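Local coordinates for protein Lys-gingipain W83 (Porphyromonas gingivalis, PDB 6I9A) that cleaves proteins after lysine residues as a secreted cysteine endopeptidase, here its catalytic subunit, and may act as a virulence factor in periodontal disease, at residues H184-V189 with A315-D320; A275-S280 with S327-G332; Y313-T316 with S321-T324. All coordinates share one frame; numbering follows the deposited sequence.

Contact 1 of 3, residues H184-V189 with A315-D320; sequences HGYTDV and ATFLED. With NA (sodium ion), chain E.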
ATOM      1  N   HIS A 184      20.343  -6.112  -5.682  1.00 12.39           N
ATOM      2  CA  HIS A 184      19.189  -5.230  -5.896  1.00 12.98           C
ATOM      3  C   HIS A 184      19.362  -3.892  -5.199  1.00 12.66           C
ATOM      4  O   HIS A 184      18.440  -3.087  -5.172  1.00 13.89           O
ATOM      5  CB  HIS A 184      17.888  -5.911  -5.429  1.00 12.95           C
ATOM      6  CG  HIS A 184      17.468  -7.005  -6.367  1.00 13.40           C
ATOM      7  ND1 HIS A 184      18.132  -8.210  -6.395  1.00 14.67           N
ATOM      8  CD2 HIS A 184      16.505  -7.013  -7.325  1.00 16.10           C
ATOM      9  CE1 HIS A 184      17.539  -8.932  -7.357  1.00 15.96           C
ATOM     10  NE2 HIS A 184      16.557  -8.261  -7.919  1.00 15.77           N
ATOM     11  N   GLY A 185      20.560  -3.626  -4.682  1.00 11.38           N
ATOM     12  CA  GLY A 185      20.877  -2.345  -4.050  1.00 11.65           C
ATOM     13  C   GLY A 185      20.740  -2.268  -2.553  1.00 10.69           C
ATOM     14  O   GLY A 185      20.970  -1.190  -2.006  1.00 11.93           O
ATOM     15  N   TYR A 186      20.399  -3.350  -1.875  1.00 10.11           N
ATOM     16  CA  TYR A 186      20.265  -3.315  -0.424  1.00 10.59           C
ATOM     17  C   TYR A 186      21.604  -3.538   0.230  1.00 10.93           C
ATOM     18  O   TYR A 186      22.223  -4.604   0.036  1.00 13.35           O
ATOM     19  CB  TYR A 186      19.252  -4.366   0.072  1.00 10.50           C
ATOM     20  CG  TYR A 186      17.855  -4.015  -0.385  1.00 10.26           C
ATOM     21  CD1 TYR A 186      17.075  -3.112   0.334  1.00 10.14           C
ATOM     22  CD2 TYR A 186      17.277  -4.646  -1.483  1.00 10.66           C
ATOM     23  CE1 TYR A 186      15.772  -2.792  -0.071  1.00 10.54           C
ATOM     24  CE2 TYR A 186      15.976  -4.348  -1.879  1.00 10.50           C
ATOM     25  CZ  TYR A 186      15.215  -3.454  -1.143  1.00 10.38           C
ATOM     26  OH  TYR A 186      13.918  -3.193  -1.542  1.00 11.56           O
ATOM     27  N   THR A 187      22.069  -2.529   0.955  1.00 10.25           N
ATOM     28  CA  THR A 187      23.363  -2.580   1.629  1.00 11.15           C
ATOM     29  C   THR A 187      23.302  -3.311   2.955  1.00 11.02           C
ATOM     30  O   THR A 187      24.339  -3.767   3.441  1.00 12.08           O
ATOM     31  CB  THR A 187      23.865  -1.131   1.897  1.00 11.39           C
ATOM     32  OG1 THR A 187      22.917  -0.442   2.714  1.00 11.47           O
ATOM     33  CG2 THR A 187      24.078  -0.351   0.591  1.00 13.31           C
ATOM     34  N   ASP A 188      22.123  -3.369   3.588  1.00 10.30           N
ATOM     35  CA  ASP A 188      21.968  -3.968   4.911  1.00 10.34           C
ATOM     36  C   ASP A 188      20.663  -4.728   4.961  1.00 10.44           C
ATOM     37  O   ASP A 188      19.580  -4.125   4.946  1.00 12.95           O
ATOM     38  CB  ASP A 188      21.993  -2.883   5.985  1.00 12.04           C
ATOM     39  CG  ASP A 188      23.284  -2.089   5.989  1.00 12.29           C
ATOM     40  OD1 ASP A 188      23.368  -1.077   5.268  1.00 12.98           O
ATOM     41  OD2 ASP A 188      24.252  -2.531   6.644  1.00 14.72           O
ATOM     42  N   VAL A 189      20.757  -6.039   4.960  1.00 10.08           N
ATOM     43  CA  VAL A 189      19.609  -6.919   4.989  1.00 10.12           C
ATOM     44  C   VAL A 189      19.645  -7.563   6.364  1.00  9.53           C
ATOM     45  O   VAL A 189      20.264  -8.620   6.573  1.00 11.27           O
ATOM     46  CB  VAL A 189      19.607  -7.893   3.819  1.00 10.41           C
ATOM     47  CG1 VAL A 189      18.400  -8.823   3.913  1.00 10.56           C
ATOM     48  CG2 VAL A 189      19.606  -7.146   2.486  1.00 11.37           C
ATOM     49  N   ALA A 315       6.049 -10.202  -6.875  1.00  8.65           N
ATOM     50  CA  ALA A 315       5.285  -9.135  -7.490  1.00  8.51           C
ATOM     51  C   ALA A 315       5.903  -7.800  -7.147  1.00  8.89           C
ATOM     52  O   ALA A 315       6.031  -6.932  -8.033  1.00  8.85           O
ATOM     53  CB  ALA A 315       3.855  -9.212  -6.962  1.00 10.13           C
ATOM     54  N   THR A 316       6.303  -7.628  -5.882  1.00  8.83           N
ATOM     55  CA  THR A 316       6.915  -6.360  -5.460  1.00  8.96           C
ATOM     56  C   THR A 316       8.028  -6.000  -6.448  1.00  8.36           C
ATOM     57  O   THR A 316       8.128  -4.840  -6.889  1.00  9.15           O
ATOM     58  CB  THR A 316       7.500  -6.530  -4.032  1.00  8.72           C
ATOM     59  OG1 THR A 316       6.434  -6.848  -3.094  1.00  9.48           O
ATOM     60  CG2 THR A 316       8.113  -5.224  -3.573  1.00  9.86           C
ATOM     61  N   PHE A 317       8.885  -6.981  -6.748  1.00  8.71           N
ATOM     62  CA  PHE A 317      10.075  -6.713  -7.538  1.00  9.51           C
ATOM     63  C   PHE A 317       9.898  -6.783  -9.056  1.00  9.31           C
ATOM     64  O   PHE A 317      10.836  -6.474  -9.781  1.00 10.67           O
ATOM     65  CB  PHE A 317      11.216  -7.620  -7.062  1.00  9.94           C
ATOM     66  CG  PHE A 317      11.814  -7.102  -5.770  1.00  9.05           C
ATOM     67  CD1 PHE A 317      11.183  -7.317  -4.553  1.00  9.68           C
ATOM     68  CD2 PHE A 317      12.925  -6.257  -5.793  1.00 10.13           C
ATOM     69  CE1 PHE A 317      11.648  -6.697  -3.380  1.00 10.22           C
ATOM     70  CE2 PHE A 317      13.407  -5.692  -4.612  1.00 10.77           C
ATOM     71  CZ  PHE A 317      12.765  -5.886  -3.436  1.00 10.85           C
ATOM     72  N   LEU A 318       8.702  -7.090  -9.560  1.00  9.29           N
ATOM     73  CA  LEU A 318       8.413  -6.838 -10.971  1.00 10.10           C
ATOM     74  C   LEU A 318       8.519  -5.320 -11.166  1.00  9.95           C
ATOM     75  O   LEU A 318       7.971  -4.532 -10.397  1.00 10.54           O
ATOM     76  CB  LEU A 318       7.013  -7.320 -11.367  1.00 10.75           C
ATOM     77  CG  LEU A 318       6.847  -8.813 -11.410  1.00 11.18           C
ATOM     78  CD1 LEU A 318       5.363  -9.141 -11.684  1.00 12.27           C
ATOM     79  CD2 LEU A 318       7.735  -9.464 -12.473  1.00 12.42           C
ATOM     80  N   GLU A 319       9.256  -4.911 -12.186  1.00 11.56           N
ATOM     81  CA  GLU A 319       9.474  -3.493 -12.417  0.50 12.67           C
ATOM     82  C   GLU A 319       8.240  -2.781 -12.964  1.00 12.81           C
ATOM     83  O   GLU A 319       8.033  -1.604 -12.623  1.00 15.02           O
ATOM     84  CB  GLU A 319      10.654  -3.282 -13.388  0.50 15.46           C
ATOM     85  CG  GLU A 319      12.000  -3.658 -12.785  0.50 20.09           C
ATOM     86  CD  GLU A 319      12.502  -2.814 -11.628  0.50 25.35           C
ATOM     87  OE1 GLU A 319      13.444  -3.269 -10.941  0.50 33.08           O
ATOM     88  OE2 GLU A 319      11.968  -1.704 -11.400  0.50 26.37           O
ATOM     89  N   ASP A 320       7.468  -3.463 -13.796  1.00 12.41           N
ATOM     90  CA  ASP A 320       6.390  -2.808 -14.537  1.00 13.91           C
ATOM     91  C   ASP A 320       4.991  -3.080 -14.036  1.00 13.04           C
ATOM     92  O   ASP A 320       4.028  -2.643 -14.663  1.00 15.50           O
ATOM     93  CB  ASP A 320       6.502  -3.173 -16.035  1.00 18.13           C
ATOM     94  CG  ASP A 320       7.829  -2.695 -16.630  1.00 22.42           C
ATOM     95  OD1 ASP A 320       8.377  -1.680 -16.142  1.00 23.63           O
ATOM     96  OD2 ASP A 320       8.336  -3.360 -17.540  1.00 29.93           O
TER
HETATM   97 NA    NA E 703       6.485  -4.379  -8.650  1.00  9.30          NA
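F317 and Y186 both carry CG beside the backbone N and anti to the carbonyl carbon (chi1 -77° and -67°), and these settings send the two rings at each other from opposite directions. They meet edge to edge. F317 CZ lies 3.5 Å from Y186 OH and 3.9 Å from Y186 CE2. A phenylalanine suits this place because its C-H rim can lie against both the carbon edge and the phenolic oxygen of the tyrosine; no hydrogen bond crosses here. The long, flat tyrosine reaches F317 while also packing on V153 of the adjoining strand. H184 adds a second aromatic neighbour: its CD2 stands 4.0 Å from F317 CD2, with the two planes almost perpendicular at 89°. Histidine can offer this carbon edge and still use a nitrogen elsewhere, ND1 being hydrogen-bonded to N181 OD1.

In the caspase-like α/β fold of this C25 peptidase, 184-189 leads into the edge strand 188-192 of the six-stranded sheet, while F317 belongs to the segment that carries the short helix 312-317. The backbone on either side of F317 in the chain wraps a sodium ion: A315 O and T316 O come before it, and L318 O, 2.3 Å from the sodium ion, comes after. The backbone bond from L318 N to A315 O, 3.1 Å long, spans the same turn.

Contact 2 of 3, residues A275-S280 with S327-G332; sequences AYIGSS and SIMWAG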
ATOM      1  N   ALA A 275       2.617   2.652   6.229  1.00  8.49           N
ATOM      2  CA  ALA A 275       1.568   1.691   5.868  1.00  8.42           C
ATOM      3  C   ALA A 275       1.934   0.383   6.533  1.00  8.60           C
ATOM      4  O   ALA A 275       3.104   0.066   6.784  1.00  8.56           O
ATOM      5  CB  ALA A 275       1.470   1.513   4.368  1.00  9.87           C
ATOM      6  N   TYR A 276       0.886  -0.412   6.772  1.00  8.31           N
ATOM      7  CA  TYR A 276       0.989  -1.755   7.390  1.00  7.96           C
ATOM      8  C   TYR A 276       0.079  -2.687   6.670  1.00  7.62           C
ATOM      9  O   TYR A 276      -1.073  -2.357   6.384  1.00  8.68           O
ATOM     10  CB  TYR A 276       0.578  -1.675   8.863  1.00  8.82           C
ATOM     11  CG  TYR A 276       0.780  -2.993   9.587  1.00  8.52           C
ATOM     12  CD1 TYR A 276       2.059  -3.445   9.901  1.00  9.17           C
ATOM     13  CD2 TYR A 276      -0.302  -3.802   9.923  1.00  9.39           C
ATOM     14  CE1 TYR A 276       2.262  -4.656  10.568  1.00  8.47           C
ATOM     15  CE2 TYR A 276      -0.106  -5.017  10.604  1.00  9.07           C
ATOM     16  CZ  TYR A 276       1.183  -5.434  10.913  1.00  8.45           C
ATOM     17  OH  TYR A 276       1.426  -6.613  11.553  1.00  9.15           O
ATOM     18  N   ILE A 277       0.601  -3.885   6.372  1.00  7.78           N
ATOM     19  CA  ILE A 277      -0.243  -4.971   5.857  1.00  7.55           C
ATOM     20  C   ILE A 277      -0.280  -6.071   6.911  1.00  7.66           C
ATOM     21  O   ILE A 277       0.790  -6.506   7.377  1.00  8.41           O
ATOM     22  CB  ILE A 277       0.326  -5.560   4.532  1.00  7.72           C
ATOM     23  CG1 ILE A 277       0.242  -4.494   3.417  1.00  9.05           C
ATOM     24  CG2 ILE A 277      -0.486  -6.807   4.142  1.00  9.12           C
ATOM     25  CD1 ILE A 277       1.120  -4.836   2.207  1.00  8.98           C
ATOM     26  N   GLY A 278      -1.461  -6.487   7.312  1.00  7.58           N
ATOM     27  CA  GLY A 278      -1.576  -7.578   8.256  1.00  8.18           C
ATOM     28  C   GLY A 278      -2.973  -8.140   8.222  1.00  7.99           C
ATOM     29  O   GLY A 278      -3.834  -7.716   7.422  1.00  8.70           O
ATOM     30  N   SER A 279      -3.223  -9.090   9.105  1.00  8.02           N
ATOM     31  CA  SER A 279      -4.471  -9.849   9.127  1.00  8.14           C
ATOM     32  C   SER A 279      -5.343  -9.461  10.305  1.00  8.91           C
ATOM     33  O   SER A 279      -4.868  -9.300  11.427  1.00  9.04           O
ATOM     34  CB  SER A 279      -4.140 -11.329   9.242  1.00  8.50           C
ATOM     35  OG  SER A 279      -5.325 -12.120   9.193  1.00  8.70           O
ATOM     36  N   SER A 280      -6.654  -9.276  10.032  1.00  8.26           N
ATOM     37  CA  SER A 280      -7.625  -9.026  11.100  1.00  8.45           C
ATOM     38  C   SER A 280      -7.912 -10.310  11.934  1.00  8.74           C
ATOM     39  O   SER A 280      -7.824 -10.253  13.156  1.00  9.36           O
ATOM     40  CB  SER A 280      -8.881  -8.430  10.470  1.00  8.96           C
ATOM     41  OG  SER A 280      -9.906  -8.411  11.449  1.00  9.56           O
ATOM     42  N   SER A 327      -0.954  -3.460  -3.957  1.00  8.18           N
ATOM     43  CA  SER A 327      -0.672  -4.546  -4.887  1.00  8.30           C
ATOM     44  C   SER A 327       0.171  -5.644  -4.243  1.00  8.11           C
ATOM     45  O   SER A 327       0.116  -6.786  -4.705  1.00  8.54           O
ATOM     46  CB  SER A 327      -0.025  -4.023  -6.166  1.00  8.63           C
ATOM     47  OG  SER A 327       1.325  -3.641  -5.953  1.00  8.65           O
ATOM     48  N   ILE A 328       0.989  -5.332  -3.243  1.00  8.21           N
ATOM     49  CA  ILE A 328       1.806  -6.383  -2.554  1.00  8.28           C
ATOM     50  C   ILE A 328       0.830  -7.339  -1.874  1.00  8.40           C
ATOM     51  O   ILE A 328       0.961  -8.572  -1.966  1.00  9.56           O
ATOM     52  CB  ILE A 328       2.795  -5.755  -1.565  1.00  8.91           C
ATOM     53  CG1 ILE A 328       3.789  -4.847  -2.308  1.00  9.27           C
ATOM     54  CG2 ILE A 328       3.501  -6.826  -0.761  1.00 10.39           C
ATOM     55  CD1 ILE A 328       4.683  -4.047  -1.383  1.00 10.26           C
ATOM     56  N   MET A 329      -0.168  -6.769  -1.153  1.00  8.21           N
ATOM     57  CA  MET A 329      -1.181  -7.595  -0.470  1.00  8.81           C
ATOM     58  C   MET A 329      -2.011  -8.400  -1.474  1.00  8.74           C
ATOM     59  O   MET A 329      -2.283  -9.570  -1.262  1.00  9.78           O
ATOM     60  CB  MET A 329      -2.059  -6.675   0.381  1.00  8.80           C
ATOM     61  CG  MET A 329      -3.126  -7.431   1.170  1.00  9.64           C
ATOM     62  SD  MET A 329      -4.086  -6.360   2.241  1.00 10.91           S
ATOM     63  CE  MET A 329      -5.291  -5.679   1.093  1.00 14.18           C
ATOM     64  N   TRP A 330      -2.377  -7.751  -2.585  1.00  8.54           N
ATOM     65  CA  TRP A 330      -3.162  -8.377  -3.649  1.00  9.00           C
ATOM     66  C   TRP A 330      -2.412  -9.599  -4.171  1.00  8.69           C
ATOM     67  O   TRP A 330      -2.980 -10.678  -4.313  1.00  8.50           O
ATOM     68  CB  TRP A 330      -3.340  -7.343  -4.769  1.00  9.41           C
ATOM     69  CG  TRP A 330      -4.261  -7.819  -5.847  1.00 10.01           C
ATOM     70  CD1 TRP A 330      -3.924  -8.526  -6.959  1.00 10.68           C
ATOM     71  CD2 TRP A 330      -5.650  -7.545  -5.942  1.00 10.75           C
ATOM     72  NE1 TRP A 330      -5.064  -8.733  -7.742  1.00 12.67           N
ATOM     73  CE2 TRP A 330      -6.123  -8.133  -7.134  1.00 12.39           C
ATOM     74  CE3 TRP A 330      -6.539  -6.872  -5.117  1.00 12.54           C
ATOM     75  CZ2 TRP A 330      -7.480  -8.048  -7.516  1.00 13.18           C
ATOM     76  CZ3 TRP A 330      -7.858  -6.787  -5.488  1.00 15.90           C
ATOM     77  CH2 TRP A 330      -8.311  -7.374  -6.665  1.00 16.12           C
ATOM     78  N   ALA A 331      -1.123  -9.451  -4.495  1.00  8.58           N
ATOM     79  CA  ALA A 331      -0.308 -10.551  -5.024  1.00  8.20           C
ATOM     80  C   ALA A 331      -0.248 -11.705  -4.020  1.00  8.69           C
ATOM     81  O   ALA A 331      -0.321 -12.876  -4.411  1.00  8.51           O
ATOM     82  CB  ALA A 331       1.099 -10.035  -5.344  1.00  9.24           C
ATOM     83  N   GLY A 332      -0.089 -11.402  -2.725  1.00  8.04           N
ATOM     84  CA  GLY A 332      -0.064 -12.477  -1.724  1.00  8.46           C
ATOM     85  C   GLY A 332      -1.355 -13.239  -1.722  1.00  7.82           C
ATOM     86  O   GLY A 332      -1.386 -14.479  -1.724  1.00  8.50           O
TER
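I277 and M329 carry most of this contact, and the interaction is wholly apolar. The isoleucine, whose beta-branched shape suits a strand, offers the helix two apolar branches. CG2, anti to the backbone N, lies 4.0 Å from M329 CG, while CD1, at the end of the other branch, rests 4.1 Å from M329 CB. The two side chains cross at a slant. M329 starts toward the strand with CG anti to its own N (chi1 -178°), then bends at its last torsion; its sulfur still touches, SD being 4.1 Å from I277 CG2. A flexible, unbranched methionine can follow the contour of the isoleucine in this way. I328 contributes less, its CB 4.2 Å from I277 CD1, and also packs on L243 and I245.

No hydrogen bond crosses between the segments. A331 N to S327 O and G332 N to I328 O belong to the helix, and I277 is bonded through its backbone to A244 and G246 of the neighbouring strand 242-247. V359 and Y357 of the antiparallel edge strand 357-361 border both I277 and M329. Helix 325-342 thus lies on the sheet through the buried helix-on-sheet packing of an α/β sandwich, as in the caspase-like fold of clan CD peptidases.

Contact 3 of 3, residues Y313-T316 with S321-T324; sequences YDAT and SYNT. With NA (sodium ion), chain E; NA (sodium ion), chain F.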
ATOM      1  N   TYR A 313       6.544 -11.264  -2.678  1.00  8.24           N
ATOM      2  CA  TYR A 313       7.914 -10.762  -2.932  1.00  8.72           C
ATOM      3  C   TYR A 313       8.183 -10.630  -4.441  1.00  8.56           C
ATOM      4  O   TYR A 313       8.687  -9.611  -4.910  1.00  8.67           O
ATOM      5  CB  TYR A 313       8.975 -11.684  -2.330  1.00  8.86           C
ATOM      6  CG  TYR A 313       9.013 -11.876  -0.825  1.00  8.48           C
ATOM      7  CD1 TYR A 313       8.746 -10.834   0.051  1.00  9.03           C
ATOM      8  CD2 TYR A 313       9.415 -13.083  -0.288  1.00  9.19           C
ATOM      9  CE1 TYR A 313       8.888 -10.998   1.435  1.00  9.40           C
ATOM     10  CE2 TYR A 313       9.583 -13.245   1.084  1.00  9.00           C
ATOM     11  CZ  TYR A 313       9.324 -12.201   1.939  1.00  9.20           C
ATOM     12  OH  TYR A 313       9.542 -12.406   3.268  1.00 10.31           O
ATOM     13  N   ASP A 314       7.799 -11.663  -5.197  1.00  8.24           N
ATOM     14  CA  ASP A 314       8.014 -11.652  -6.643  1.00  8.19           C
ATOM     15  C   ASP A 314       7.311 -10.463  -7.275  1.00  8.14           C
ATOM     16  O   ASP A 314       7.891  -9.753  -8.124  1.00  8.85           O
ATOM     17  CB  ASP A 314       7.468 -12.924  -7.308  1.00  8.45           C
ATOM     18  CG  ASP A 314       8.067 -14.240  -6.884  1.00  8.62           C
ATOM     19  OD1 ASP A 314       9.334 -14.311  -6.757  1.00  9.22           O
ATOM     20  OD2 ASP A 314       7.296 -15.210  -6.688  1.00  9.49           O
ATOM     21  N   ALA A 315       6.049 -10.202  -6.875  1.00  8.65           N
ATOM     22  CA  ALA A 315       5.285  -9.135  -7.490  1.00  8.51           C
ATOM     23  C   ALA A 315       5.903  -7.800  -7.147  1.00  8.89           C
ATOM     24  O   ALA A 315       6.031  -6.932  -8.033  1.00  8.85           O
ATOM     25  CB  ALA A 315       3.855  -9.212  -6.962  1.00 10.13           C
ATOM     26  N   THR A 316       6.303  -7.628  -5.882  1.00  8.83           N
ATOM     27  CA  THR A 316       6.915  -6.360  -5.460  1.00  8.96           C
ATOM     28  C   THR A 316       8.028  -6.000  -6.448  1.00  8.36           C
ATOM     29  O   THR A 316       8.128  -4.840  -6.889  1.00  9.15           O
ATOM     30  CB  THR A 316       7.500  -6.530  -4.032  1.00  8.72           C
ATOM     31  OG1 THR A 316       6.434  -6.848  -3.094  1.00  9.48           O
ATOM     32  CG2 THR A 316       8.113  -5.224  -3.573  1.00  9.86           C
ATOM     33  N   SER A 321       4.858  -3.743 -12.887  1.00 11.39           N
ATOM     34  CA  SER A 321       3.527  -3.930 -12.306  1.00 10.50           C
ATOM     35  C   SER A 321       3.726  -4.238 -10.837  1.00  9.80           C
ATOM     36  O   SER A 321       4.856  -4.424 -10.341  1.00 10.10           O
ATOM     37  CB  SER A 321       2.767  -5.060 -13.022  1.00 12.25           C
ATOM     38  OG  SER A 321       3.402  -6.311 -12.872  1.00 12.88           O
ATOM     39  N   TYR A 322       2.610  -4.240 -10.096  1.00  9.08           N
ATOM     40  CA  TYR A 322       2.561  -4.517  -8.649  1.00  8.86           C
ATOM     41  C   TYR A 322       3.555  -3.604  -7.919  1.00  8.23           C
ATOM     42  O   TYR A 322       4.446  -4.032  -7.191  1.00  8.69           O
ATOM     43  CB  TYR A 322       2.838  -6.005  -8.347  1.00  9.41           C
ATOM     44  CG  TYR A 322       1.756  -6.926  -8.841  1.00  9.27           C
ATOM     45  CD1 TYR A 322       0.660  -7.216  -8.043  1.00 10.28           C
ATOM     46  CD2 TYR A 322       1.820  -7.498 -10.117  1.00 10.04           C
ATOM     47  CE1 TYR A 322      -0.361  -8.015  -8.497  1.00 13.19           C
ATOM     48  CE2 TYR A 322       0.776  -8.328 -10.573  1.00 11.34           C
ATOM     49  CZ  TYR A 322      -0.276  -8.586  -9.732  1.00 11.39           C
ATOM     50  OH  TYR A 322      -1.327  -9.422 -10.102  1.00 15.36           O
ATOM     51  N   ASN A 323       3.349  -2.302  -8.107  1.00  8.43           N
ATOM     52  CA  ASN A 323       4.233  -1.269  -7.567  1.00  8.58           C
ATOM     53  C   ASN A 323       3.626  -0.467  -6.435  1.00  8.55           C
ATOM     54  O   ASN A 323       4.317   0.433  -5.942  1.00  9.36           O
ATOM     55  CB  ASN A 323       4.725  -0.351  -8.713  1.00  9.21           C
ATOM     56  CG  ASN A 323       5.705  -1.117  -9.566  1.00  9.06           C
ATOM     57  OD1 ASN A 323       6.453  -1.973  -9.041  1.00  9.81           O
ATOM     58  ND2 ASN A 323       5.742  -0.885 -10.870  1.00 10.55           N
ATOM     59  N   THR A 324       2.415  -0.781  -5.966  1.00  8.49           N
ATOM     60  CA  THR A 324       1.818  -0.103  -4.813  1.00  8.48           C
ATOM     61  C   THR A 324       1.851  -1.000  -3.589  1.00  8.25           C
ATOM     62  O   THR A 324       1.941  -2.225  -3.695  1.00  8.91           O
ATOM     63  CB  THR A 324       0.406   0.335  -5.129  1.00  9.48           C
ATOM     64  OG1 THR A 324      -0.413  -0.822  -5.371  1.00  9.74           O
ATOM     65  CG2 THR A 324       0.346   1.361  -6.240  1.00 10.14           C
TER
HETATM   66 NA    NA E 703       6.485  -4.379  -8.650  1.00  9.30          NA
HETATM   67 NA    NA F 704       7.549 -17.535  -6.513  1.00  8.95          NA
HETATM   68  O   HOH W   1       8.039 -17.626  -8.906  1.00 10.55           O
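A sodium site joins helix 312-317 to the loop that leads into helix 325-342, and most of its ligands are backbone carbonyls. Those of A315, T316 and L318 are met from the loop by three more oxygens: S321 O stands 2.4 Å from the sodium ion, Y322 O 2.5 Å from it, and the side-chain oxygen N323 OD1 2.4 Å from it. A315 O and Y322 O lie 3.4 Å apart, two acceptors brought together because both bind the ion, whose charge would offset their repulsion.

Asparagine suits its place because its amide supplies a neutral oxygen to the metal; the torsions of the side chain (chi1 -71°, chi2 -33°) bring OD1 back to the ion, although CB starts away from the helix. Its ND2 is hydrogen-bonded to the backbone O of E319. Y322 takes a left-handed backbone conformation within the turn round the metal. The root of its side chain settles on the small A315, whose CB is 3.6 Å from Y322 CG, where a methyl group allows close approach. T324 follows as N-cap of helix 325-342.

On the same helix, D314 OD2 binds a second sodium ion, also held by a water, Y174, V293, T308 and S309. The site at 315-323 is a sodium ion bound at the connection between two consecutive helices, chiefly by main-chain oxygens of helix 312-317 and of the loop after it.

Contact 2 is buried and apolar, joining the six-stranded sheet to helix 325-342, whereas contact 1 is only partly buried and brings aromatic rings together, partly edge to edge, near the edge strand of the same sheet. Contact 3, also buried, depends on oxygen-to-metal bonds. Contacts 1 and 3 share A315 and T316 of helix 312-317, and the same sodium ion takes ligands from both. Contact 3 lies within the loop that contact 2 closes. The two consecutive helices also touch directly: A315 CB is 3.3 Å from A331 CB, and T316 OG1, hydrogen-bonded to S312 O, is 3.4 Å from I328 CG1, linking the sodium-bound turn to the hydrophobic layer over the sheet.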